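Local coordinates for protein 5-cytosine DNA methyltransferase (PDB 3QV2) that binds S-adenosyl-L-homocysteine and, as a DNMT2-type methyltransferase, probably methylates cytosine at carbon 5 in tRNA or DNA, at residues A[15-20]-A[109-114]; A[37-42]-A[73-78]. All blocks are in the same frame, centred on the assembly; numbering follows the deposited sequence. Where two conformers were deposited one is given.

Interactions 1 and 2 lie on neighbouring parallel strands of one sheet, 11-16 and 36-41, with centres about 11 Å apart. Backbone bonds between the strands join them directly: Glu15 N lies 2.9 Å from Ile39 O, and Glu15 O 3.0 Å from Phe41 N. Both strands run toward S-adenosyl-L-homocysteine. Past its strand, 15-20 wraps round the homocysteine part, while 37-42 ends in Asp42, which takes the ribose hydroxyls and through which the two ligand-binding turns are tied together. Away from the ligand, interaction 1 packs the first strand on helix 106-115, and interaction 2 packs the edge strand on 73-78.

Interaction 1: A[15-20]-A[109-114]; sequences EFFSGI and LHLYRD. With SAH (S-adenosyl-L-homocysteine), chain B.
With chi1 near -64° in both Phe16 and Leu111, each side chain leaves its backbone with CG anti to the carbonyl carbon, and the two reach toward each other from opposite directions across a backbone gap of 9.6 Å between their CA atoms. The Leu111 chain is extended beyond CG (chi2 -180°), which carries methyl CD1 over the middle of the Phe16 ring. This is a CH-pi contact: CD1 stands 3.8 Å from the ring centroid of Phe16, only 11° off the ring normal. The second methyl, CD2, lies 4.0 Å from Phe16 CE1. Phe17 adds a looser touch, its CE2 lying 4.2 Å from Leu111 CD1, so a single leucine methyl meets both aromatic rings. Met82 of strand 79-82 also packs against all three residues, and Trp80 meets Phe16 edge-to-face. The contact thus belongs to the buried core of the Rossmann-like methyltransferase fold, where helix 106-115 covers one face of the sheet and strand 11-16 opens into the cofactor-binding loop. In that loop Phe17 turns its ring edge to S-adenosyl-L-homocysteine, with ribose C1' in the ring plane; nearer the backbone, Phe17 CB is 3.2 Å from the ligand's O4'. Gly19, at positive phi, brings its CA to 3.6 Å from the ligand's CB. Ile20 N then gives a nearly straight hydrogen bond to the ligand carboxylate oxygen O, at 2.9 Å.

Interaction 2: A[37-42]-A[73-78]; sequences TFIPFD and ESLNCN. With SAH (S-adenosyl-L-homocysteine), chain B; SO4 (sulfate ion), chain D.
Leu75 and Cys77 both point toward strand 36-41 from either side of Asn76, the first residue after helix 69-74 to leave helical backbone angles and one with positive phi (52°). From there the chain heads into strand 79-82. One methyl of the leucine, CD2, serves two partners at the same distance: Leu75 CD2 lies 3.7 Å from Ile39 CG2 and 3.7 Å from Phe41 CE2. The leucine approaches the aromatic ring from the opposite direction and meets it at the edge, near the ring plane, so that CE2 and CZ take the methyl and the ring face does not. Against Ile39 it crosses obliquely. The two branches of that isoleucine divide the work: CG2, anti to the backbone N, goes to the leucine, while CG1 (chi1 -65°) carries CD1 to Cys77, where it rests 3.8 Å from SG. The interface is apolar throughout and partly buried, and Ile14 of the adjoining strand 11-16 touches Phe41, Leu75 and Cys77 and continues the apolar patch. Polar groups lie at its two ends. O2 of a sulfate ion, probably from the crystallisation liquor and also bound by Lys9 and Lys124, accepts from Asn78 ND2 at 2.8 Å. At the other end Asp42 splits its carboxylate between the ribose hydroxyls of S-adenosyl-L-homocysteine, OD1 accepting from O2' at 2.7 Å and OD2 from O3' at 3.0 Å. Asn44 N and Gly19 N also bond to OD1 and OD2 respectively, which should fix the rotation of the carboxylate. An acidic residue at the end of the second strand, gripping both ribose hydroxyls of the cofactor, is a hallmark of class I, Rossmann-like S-adenosylmethionine-dependent methyltransferases.

Interaction 1: A[15-20]-A[109-114]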
ATOM      1  N   GLU A  15      -1.270  13.996  -2.476  1.00 17.76           N
ATOM      2  CA  GLU A  15      -1.092  12.549  -2.508  1.00 19.08           C
ATOM      3  C   GLU A  15      -0.001  12.147  -3.497  1.00 19.50           C
ATOM      4  O   GLU A  15      -0.289  11.763  -4.631  1.00 24.25           O
ATOM      5  CB  GLU A  15      -2.417  11.869  -2.858  1.00 16.99           C
ATOM      6  CG  GLU A  15      -2.489  10.386  -2.534  1.00 20.06           C
ATOM      7  CD  GLU A  15      -3.895   9.831  -2.687  1.00 21.91           C
ATOM      8  OE1 GLU A  15      -4.087   8.619  -2.456  1.00 20.26           O
ATOM      9  OE2 GLU A  15      -4.810  10.606  -3.037  1.00 18.18           O
ATOM     10  N   PHE A  16       1.250  12.241  -3.064  1.00 15.07           N
ATOM     11  CA  PHE A  16       2.382  11.883  -3.909  1.00 14.37           C
ATOM     12  C   PHE A  16       2.404  10.385  -4.194  1.00 14.34           C
ATOM     13  O   PHE A  16       2.100   9.575  -3.317  1.00 15.17           O
ATOM     14  CB  PHE A  16       3.698  12.306  -3.258  1.00 14.39           C
ATOM     15  CG  PHE A  16       3.848  13.794  -3.093  1.00 13.12           C
ATOM     16  CD1 PHE A  16       4.068  14.606  -4.192  1.00 12.78           C
ATOM     17  CD2 PHE A  16       3.789  14.377  -1.838  1.00  8.60           C
ATOM     18  CE1 PHE A  16       4.215  15.971  -4.045  1.00 10.15           C
ATOM     19  CE2 PHE A  16       3.938  15.744  -1.684  1.00  8.60           C
ATOM     20  CZ  PHE A  16       4.151  16.542  -2.789  1.00  9.22           C
ATOM     21  N   PHE A  17       2.776  10.023  -5.419  1.00 12.86           N
ATOM     22  CA  PHE A  17       2.792   8.626  -5.840  1.00 11.93           C
ATOM     23  C   PHE A  17       1.451   7.984  -5.508  1.00 14.68           C
ATOM     24  O   PHE A  17       1.393   6.895  -4.939  1.00 16.87           O
ATOM     25  CB  PHE A  17       3.934   7.870  -5.156  1.00 13.77           C
ATOM     26  CG  PHE A  17       5.214   8.654  -5.071  1.00 15.00           C
ATOM     27  CD1 PHE A  17       6.065   8.744  -6.161  1.00 13.38           C
ATOM     28  CD2 PHE A  17       5.563   9.308  -3.900  1.00 13.18           C
ATOM     29  CE1 PHE A  17       7.242   9.471  -6.083  1.00 12.89           C
ATOM     30  CE2 PHE A  17       6.736  10.036  -3.816  1.00 10.26           C
ATOM     31  CZ  PHE A  17       7.576  10.117  -4.909  1.00 10.64           C
ATOM     32  N   SER A  18       0.376   8.673  -5.882  1.00 12.18           N
ATOM     33  CA  SER A  18      -0.980   8.304  -5.481  1.00 12.81           C
ATOM     34  C   SER A  18      -1.400   6.882  -5.849  1.00 15.12           C
ATOM     35  O   SER A  18      -2.209   6.273  -5.150  1.00 14.37           O
ATOM     36  CB  SER A  18      -1.990   9.310  -6.040  1.00 13.91           C
ATOM     37  OG  SER A  18      -1.758   9.554  -7.416  1.00 16.10           O
ATOM     38  N   GLY A  19      -0.860   6.355  -6.943  1.00 16.76           N
ATOM     39  CA  GLY A  19      -1.222   5.021  -7.388  1.00 17.92           C
ATOM     40  C   GLY A  19      -2.717   4.878  -7.607  1.00 19.13           C
ATOM     41  O   GLY A  19      -3.297   5.586  -8.431  1.00 21.10           O
ATOM     42  N   ILE A  20      -3.347   3.967  -6.870  1.00 15.15           N
ATOM     43  CA  ILE A  20      -4.785   3.747  -7.001  1.00 18.88           C
ATOM     44  C   ILE A  20      -5.574   4.399  -5.866  1.00 18.13           C
ATOM     45  O   ILE A  20      -6.778   4.184  -5.734  1.00 15.16           O
ATOM     46  CB  ILE A  20      -5.136   2.245  -7.071  1.00 20.59           C
ATOM     47  CG1 ILE A  20      -4.819   1.554  -5.744  1.00 18.04           C
ATOM     48  CG2 ILE A  20      -4.398   1.574  -8.220  1.00 23.23           C
ATOM     49  CD1 ILE A  20      -5.165   0.080  -5.732  1.00 16.55           C
ATOM     50  N   LEU A 109      13.722  12.088  -2.876  1.00  9.41           N
ATOM     51  CA  LEU A 109      14.824  12.914  -2.398  1.00 14.43           C
ATOM     52  C   LEU A 109      14.583  14.370  -2.779  1.00 14.68           C
ATOM     53  O   LEU A 109      14.869  15.282  -2.006  1.00 13.69           O
ATOM     54  CB  LEU A 109      16.156  12.434  -2.976  1.00 12.84           C
ATOM     55  CG  LEU A 109      16.712  11.121  -2.422  1.00 16.64           C
ATOM     56  CD1 LEU A 109      17.925  10.665  -3.223  1.00 16.58           C
ATOM     57  CD2 LEU A 109      17.057  11.269  -0.948  1.00 14.02           C
ATOM     58  N   HIS A 110      14.053  14.573  -3.981  1.00 13.97           N
ATOM     59  CA  HIS A 110      13.741  15.905  -4.477  1.00 17.06           C
ATOM     60  C   HIS A 110      12.765  16.623  -3.551  1.00 17.06           C
ATOM     61  O   HIS A 110      12.973  17.782  -3.192  1.00 21.71           O
ATOM     62  CB  HIS A 110      13.151  15.814  -5.885  1.00 18.32           C
ATOM     63  CG  HIS A 110      12.657  17.123  -6.418  1.00 15.62           C
ATOM     64  ND1 HIS A 110      13.469  18.230  -6.541  1.00 14.45           N
ATOM     65  CD2 HIS A 110      11.435  17.502  -6.860  1.00 14.72           C
ATOM     66  CE1 HIS A 110      12.768  19.235  -7.037  1.00 11.04           C
ATOM     67  NE2 HIS A 110      11.531  18.819  -7.239  1.00 13.20           N
ATOM     68  N   LEU A 111      11.703  15.925  -3.166  1.00 11.65           N
ATOM     69  CA  LEU A 111      10.664  16.511  -2.325  1.00 12.53           C
ATOM     70  C   LEU A 111      11.200  17.017  -0.989  1.00 12.71           C
ATOM     71  O   LEU A 111      10.795  18.077  -0.513  1.00 14.74           O
ATOM     72  CB  LEU A 111       9.531  15.511  -2.087  1.00 10.31           C
ATOM     73  CG  LEU A 111       8.751  15.068  -3.326  1.00 12.22           C
ATOM     74  CD1 LEU A 111       7.649  14.086  -2.952  1.00 15.76           C
ATOM     75  CD2 LEU A 111       8.174  16.272  -4.054  1.00  7.07           C
ATOM     76  N   TYR A 112      12.111  16.260  -0.385  1.00 11.65           N
ATOM     77  CA  TYR A 112      12.629  16.611   0.935  1.00 13.61           C
ATOM     78  C   TYR A 112      13.865  17.508   0.884  1.00 15.98           C
ATOM     79  O   TYR A 112      14.061  18.353   1.758  1.00 20.14           O
ATOM     80  CB  TYR A 112      12.892  15.352   1.768  1.00 14.35           C
ATOM     81  CG  TYR A 112      11.626  14.635   2.184  1.00 15.37           C
ATOM     82  CD1 TYR A 112      10.928  15.024   3.320  1.00 16.46           C
ATOM     83  CD2 TYR A 112      11.124  13.573   1.440  1.00 12.69           C
ATOM     84  CE1 TYR A 112       9.769  14.378   3.703  1.00 17.80           C
ATOM     85  CE2 TYR A 112       9.964  12.920   1.818  1.00 13.56           C
ATOM     86  CZ  TYR A 112       9.291  13.328   2.952  1.00 16.79           C
ATOM     87  OH  TYR A 112       8.135  12.687   3.339  1.00 18.50           O
ATOM     88  N   ARG A 113      14.696  17.329  -0.139  1.00 14.81           N
ATOM     89  CA  ARG A 113      15.881  18.167  -0.310  1.00 14.11           C
ATOM     90  C   ARG A 113      15.513  19.550  -0.833  1.00 15.00           C
ATOM     91  O   ARG A 113      15.943  20.567  -0.287  1.00 16.88           O
ATOM     92  CB  ARG A 113      16.865  17.529  -1.291  1.00 16.73           C
ATOM     93  CG  ARG A 113      17.633  16.331  -0.764  1.00 20.54           C
ATOM     94  CD  ARG A 113      18.491  15.746  -1.875  1.00 20.63           C
ATOM     95  NE  ARG A 113      19.350  14.659  -1.415  1.00 21.27           N
ATOM     96  CZ  ARG A 113      20.054  13.877  -2.225  1.00 19.38           C
ATOM     97  NH1 ARG A 113      19.995  14.059  -3.538  1.00 16.95           N
ATOM     98  NH2 ARG A 113      20.813  12.910  -1.728  1.00 20.56           N
ATOM     99  N   ASP A 114      14.716  19.578  -1.895  1.00 11.43           N
ATOM    100  CA  ASP A 114      14.520  20.796  -2.669  1.00 15.64           C
ATOM    101  C   ASP A 114      13.223  21.549  -2.368  1.00 17.32           C
ATOM    102  O   ASP A 114      13.125  22.743  -2.642  1.00 16.82           O
ATOM    103  CB  ASP A 114      14.604  20.477  -4.164  1.00 18.16           C
ATOM    104  CG  ASP A 114      15.871  19.728  -4.528  1.00 19.78           C
ATOM    105  OD1 ASP A 114      16.910  19.964  -3.877  1.00 19.94           O
ATOM    106  OD2 ASP A 114      15.830  18.898  -5.460  1.00 24.70           O
TER
HETATM  107  N   SAH B 323       0.318   3.766  -2.583  1.00 22.58           N
HETATM  108  CA  SAH B 323      -0.244   3.774  -3.919  1.00 21.57           C
HETATM  109  CB  SAH B 323       0.767   3.267  -4.938  1.00 21.80           C
HETATM  110  CG  SAH B 323       2.239   3.449  -4.657  1.00 22.36           C
HETATM  111  SD  SAH B 323       3.402   2.752  -5.848  1.00 19.15           S
HETATM  112  C   SAH B 323      -1.504   2.946  -3.935  1.00 18.21           C
HETATM  113  O   SAH B 323      -1.873   2.385  -5.006  1.00 21.03           O
HETATM  114  OXT SAH B 323      -2.198   2.818  -2.870  1.00 15.75           O
HETATM  115  C5' SAH B 323       4.502   4.033  -6.412  1.00 23.78           C
HETATM  116  C4' SAH B 323       4.007   4.980  -7.442  1.00 24.41           C
HETATM  117  O4' SAH B 323       4.905   6.030  -7.541  1.00 25.37           O
HETATM  118  C3' SAH B 323       3.969   4.314  -8.746  1.00 22.59           C
HETATM  119  O3' SAH B 323       2.653   4.165  -9.158  1.00 21.39           O
HETATM  120  C2' SAH B 323       4.686   5.152  -9.674  1.00 23.85           C
HETATM  121  O2' SAH B 323       3.920   5.367 -10.807  1.00 21.90           O
HETATM  122  C1' SAH B 323       4.902   6.409  -8.953  1.00 20.20           C
HETATM  123  N9  SAH B 323       6.089   7.080  -9.403  1.00 20.62           N
HETATM  124  C8  SAH B 323       7.331   6.615  -9.593  1.00 21.61           C
HETATM  125  N7  SAH B 323       8.081   7.643 -10.021  1.00 21.16           N
HETATM  126  C5  SAH B 323       7.299   8.747 -10.099  1.00 21.66           C
HETATM  127  C6  SAH B 323       7.542  10.070 -10.477  1.00 19.99           C
HETATM  128  N6  SAH B 323       8.857  10.488 -10.897  1.00 17.83           N
HETATM  129  N1  SAH B 323       6.518  10.941 -10.441  1.00 19.09           N
HETATM  130  C2  SAH B 323       5.288  10.575 -10.055  1.00 17.43           C
HETATM  131  N3  SAH B 323       5.033   9.314  -9.688  1.00 20.42           N
HETATM  132  C4  SAH B 323       6.012   8.391  -9.702  1.00 22.06           C

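Interaction 2: A[37-42]-A[73-78]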
ATOM      1  N   THR A  37      -9.361  17.306   1.371  1.00 24.07           N
ATOM      2  CA  THR A  37      -9.198  17.367  -0.075  1.00 23.55           C
ATOM      3  C   THR A  37      -7.906  16.660  -0.464  1.00 22.48           C
ATOM      4  O   THR A  37      -6.953  16.624   0.314  1.00 21.47           O
ATOM      5  CB  THR A  37      -9.142  18.818  -0.583  1.00 25.50           C
ATOM      6  OG1 THR A  37      -7.995  19.476  -0.029  1.00 26.90           O
ATOM      7  CG2 THR A  37     -10.401  19.574  -0.182  1.00 26.95           C
ATOM      8  N   PHE A  38      -7.874  16.101  -1.669  1.00 21.70           N
ATOM      9  CA  PHE A  38      -6.708  15.357  -2.129  1.00 19.51           C
ATOM     10  C   PHE A  38      -6.253  15.797  -3.519  1.00 19.97           C
ATOM     11  O   PHE A  38      -7.064  15.931  -4.434  1.00 22.19           O
ATOM     12  CB  PHE A  38      -7.001  13.855  -2.130  1.00 18.18           C
ATOM     13  CG  PHE A  38      -7.255  13.281  -0.762  1.00 18.11           C
ATOM     14  CD1 PHE A  38      -6.221  12.724  -0.027  1.00 16.88           C
ATOM     15  CD2 PHE A  38      -8.526  13.295  -0.213  1.00 16.46           C
ATOM     16  CE1 PHE A  38      -6.451  12.195   1.230  1.00 13.16           C
ATOM     17  CE2 PHE A  38      -8.763  12.768   1.043  1.00 16.76           C
ATOM     18  CZ  PHE A  38      -7.724  12.217   1.765  1.00 13.92           C
ATOM     19  N   ILE A  39      -4.951  16.027  -3.665  1.00 18.21           N
ATOM     20  CA  ILE A  39      -4.357  16.328  -4.965  1.00 19.77           C
ATOM     21  C   ILE A  39      -3.301  15.280  -5.299  1.00 20.91           C
ATOM     22  O   ILE A  39      -2.154  15.382  -4.864  1.00 22.01           O
ATOM     23  CB  ILE A  39      -3.716  17.729  -5.009  1.00 20.67           C
ATOM     24  CG1 ILE A  39      -4.784  18.816  -4.857  1.00 25.52           C
ATOM     25  CG2 ILE A  39      -2.967  17.927  -6.314  1.00 19.94           C
ATOM     26  CD1 ILE A  39      -5.283  19.002  -3.441  1.00 24.78           C
ATOM     27  N   PRO A  40      -3.694  14.262  -6.074  1.00 21.40           N
ATOM     28  CA  PRO A  40      -2.850  13.113  -6.414  1.00 19.04           C
ATOM     29  C   PRO A  40      -1.833  13.413  -7.512  1.00 16.85           C
ATOM     30  O   PRO A  40      -2.165  14.068  -8.500  1.00 15.01           O
ATOM     31  CB  PRO A  40      -3.865  12.083  -6.914  1.00 20.78           C
ATOM     32  CG  PRO A  40      -4.960  12.902  -7.491  1.00 21.18           C
ATOM     33  CD  PRO A  40      -5.047  14.141  -6.644  1.00 20.70           C
ATOM     34  N   PHE A  41      -0.606  12.935  -7.327  1.00 15.77           N
ATOM     35  CA  PHE A  41       0.438  13.038  -8.341  1.00 15.28           C
ATOM     36  C   PHE A  41       0.965  11.648  -8.681  1.00 20.43           C
ATOM     37  O   PHE A  41       1.392  10.906  -7.796  1.00 17.45           O
ATOM     38  CB  PHE A  41       1.596  13.909  -7.845  1.00 14.23           C
ATOM     39  CG  PHE A  41       1.334  15.386  -7.928  1.00 15.89           C
ATOM     40  CD1 PHE A  41       1.870  16.142  -8.958  1.00 18.65           C
ATOM     41  CD2 PHE A  41       0.563  16.022  -6.970  1.00 15.01           C
ATOM     42  CE1 PHE A  41       1.636  17.502  -9.033  1.00 16.68           C
ATOM     43  CE2 PHE A  41       0.323  17.381  -7.041  1.00 16.37           C
ATOM     44  CZ  PHE A  41       0.861  18.122  -8.074  1.00 14.32           C
ATOM     45  N   ASP A  42       0.934  11.297  -9.963  1.00 20.53           N
ATOM     46  CA  ASP A  42       1.480  10.024 -10.418  1.00 20.58           C
ATOM     47  C   ASP A  42       1.572   9.998 -11.942  1.00 23.22           C
ATOM     48  O   ASP A  42       0.713  10.545 -12.634  1.00 21.74           O
ATOM     49  CB  ASP A  42       0.635   8.856  -9.905  1.00 16.45           C
ATOM     50  CG  ASP A  42       1.390   7.539  -9.918  1.00 17.37           C
ATOM     51  OD1 ASP A  42       2.009   7.217 -10.951  1.00 17.96           O
ATOM     52  OD2 ASP A  42       1.372   6.832  -8.888  1.00 15.01           O
ATOM     53  N   GLU A  73       3.508  24.695  -3.829  1.00 21.38           N
ATOM     54  CA  GLU A  73       3.000  25.671  -2.873  1.00 24.52           C
ATOM     55  C   GLU A  73       1.686  26.292  -3.350  1.00 20.43           C
ATOM     56  O   GLU A  73       0.855  26.699  -2.539  1.00 21.42           O
ATOM     57  CB  GLU A  73       4.051  26.756  -2.616  1.00 27.91           C
ATOM     58  CG  GLU A  73       3.990  27.358  -1.222  1.00 33.67           C
ATOM     59  CD  GLU A  73       5.171  28.263  -0.924  1.00 36.70           C
ATOM     60  OE1 GLU A  73       5.777  28.115   0.159  1.00 36.71           O
ATOM     61  OE2 GLU A  73       5.490  29.129  -1.765  1.00 39.18           O
ATOM     62  N   SER A  74       1.502  26.353  -4.666  1.00 20.63           N
ATOM     63  CA  SER A  74       0.283  26.911  -5.241  1.00 24.60           C
ATOM     64  C   SER A  74      -0.934  26.097  -4.822  1.00 23.54           C
ATOM     65  O   SER A  74      -2.062  26.590  -4.839  1.00 23.77           O
ATOM     66  CB  SER A  74       0.376  26.964  -6.768  1.00 30.29           C
ATOM     67  OG  SER A  74       0.304  25.664  -7.329  1.00 34.70           O
ATOM     68  N   LEU A  75      -0.696  24.846  -4.444  1.00 19.71           N
ATOM     69  CA  LEU A  75      -1.765  23.951  -4.014  1.00 19.87           C
ATOM     70  C   LEU A  75      -2.323  24.353  -2.652  1.00 19.37           C
ATOM     71  O   LEU A  75      -3.442  23.983  -2.301  1.00 20.12           O
ATOM     72  CB  LEU A  75      -1.267  22.504  -3.974  1.00 18.79           C
ATOM     73  CG  LEU A  75      -1.364  21.691  -5.267  1.00 18.02           C
ATOM     74  CD1 LEU A  75      -1.030  22.537  -6.485  1.00 17.64           C
ATOM     75  CD2 LEU A  75      -0.470  20.459  -5.196  1.00 17.16           C
ATOM     76  N   ASN A  76      -1.539  25.109  -1.891  1.00 19.64           N
ATOM     77  CA  ASN A  76      -1.951  25.552  -0.563  0.51 20.99           C
ATOM     78  C   ASN A  76      -2.429  24.397   0.307  1.00 19.90           C
ATOM     79  O   ASN A  76      -3.480  24.475   0.942  1.00 19.55           O
ATOM     80  CB  ASN A  76      -3.038  26.627  -0.660  0.51 21.75           C
ATOM     81  CG  ASN A  76      -2.550  27.887  -1.349  0.51 22.31           C
ATOM     82  OD1 ASN A  76      -3.201  28.403  -2.258  0.51 23.55           O
ATOM     83  ND2 ASN A  76      -1.395  28.383  -0.923  0.51 22.75           N
ATOM     84  N   CYS A  77      -1.652  23.320   0.331  1.00 19.32           N
ATOM     85  CA  CYS A  77      -1.986  22.154   1.137  1.00 14.30           C
ATOM     86  C   CYS A  77      -1.187  22.152   2.433  1.00 13.23           C
ATOM     87  O   CYS A  77      -0.179  22.847   2.551  1.00 12.92           O
ATOM     88  CB  CYS A  77      -1.729  20.864   0.357  1.00 17.23           C
ATOM     89  SG  CYS A  77      -2.917  20.546  -0.965  1.00 23.23           S
ATOM     90  N   ASN A  78      -1.641  21.365   3.403  1.00 11.71           N
ATOM     91  CA  ASN A  78      -0.983  21.297   4.703  1.00 11.48           C
ATOM     92  C   ASN A  78      -0.649  19.869   5.123  1.00 13.80           C
ATOM     93  O   ASN A  78      -0.339  19.612   6.285  1.00 11.29           O
ATOM     94  CB  ASN A  78      -1.849  21.969   5.772  1.00 13.89           C
ATOM     95  CG  ASN A  78      -3.223  21.337   5.891  1.00 18.91           C
ATOM     96  OD1 ASN A  78      -3.456  20.231   5.402  1.00 21.43           O
ATOM     97  ND2 ASN A  78      -4.141  22.038   6.546  1.00 15.93           N
TER
HETATM   98  N   SAH B 323       0.318   3.766  -2.583  1.00 22.58           N
HETATM   99  CA  SAH B 323      -0.244   3.774  -3.919  1.00 21.57           C
HETATM  100  CB  SAH B 323       0.767   3.267  -4.938  1.00 21.80           C
HETATM  101  CG  SAH B 323       2.239   3.449  -4.657  1.00 22.36           C
HETATM  102  SD  SAH B 323       3.402   2.752  -5.848  1.00 19.15           S
HETATM  103  C   SAH B 323      -1.504   2.946  -3.935  1.00 18.21           C
HETATM  104  O   SAH B 323      -1.873   2.385  -5.006  1.00 21.03           O
HETATM  105  OXT SAH B 323      -2.198   2.818  -2.870  1.00 15.75           O
HETATM  106  C5' SAH B 323       4.502   4.033  -6.412  1.00 23.78           C
HETATM  107  C4' SAH B 323       4.007   4.980  -7.442  1.00 24.41           C
HETATM  108  O4' SAH B 323       4.905   6.030  -7.541  1.00 25.37           O
HETATM  109  C3' SAH B 323       3.969   4.314  -8.746  1.00 22.59           C
HETATM  110  O3' SAH B 323       2.653   4.165  -9.158  1.00 21.39           O
HETATM  111  C2' SAH B 323       4.686   5.152  -9.674  1.00 23.85           C
HETATM  112  O2' SAH B 323       3.920   5.367 -10.807  1.00 21.90           O
HETATM  113  C1' SAH B 323       4.902   6.409  -8.953  1.00 20.20           C
HETATM  114  N9  SAH B 323       6.089   7.080  -9.403  1.00 20.62           N
HETATM  115  C8  SAH B 323       7.331   6.615  -9.593  1.00 21.61           C
HETATM  116  N7  SAH B 323       8.081   7.643 -10.021  1.00 21.16           N
HETATM  117  C5  SAH B 323       7.299   8.747 -10.099  1.00 21.66           C
HETATM  118  C6  SAH B 323       7.542  10.070 -10.477  1.00 19.99           C
HETATM  119  N6  SAH B 323       8.857  10.488 -10.897  1.00 17.83           N
HETATM  120  N1  SAH B 323       6.518  10.941 -10.441  1.00 19.09           N
HETATM  121  C2  SAH B 323       5.288  10.575 -10.055  1.00 17.43           C
HETATM  122  N3  SAH B 323       5.033   9.314  -9.688  1.00 20.42           N
HETATM  123  C4  SAH B 323       6.012   8.391  -9.702  1.00 22.06           C
HETATM  124  S   SO4 D 325      -3.532  25.505   7.140  1.00 68.91           S
HETATM  125  O1  SO4 D 325      -3.124  25.203   5.771  1.00 67.38           O
HETATM  126  O2  SO4 D 325      -3.317  24.343   7.997  1.00 65.97           O
HETATM  127  O3  SO4 D 325      -2.736  26.626   7.635  1.00 71.40           O
HETATM  128  O4  SO4 D 325      -4.949  25.858   7.153  1.00 68.89           O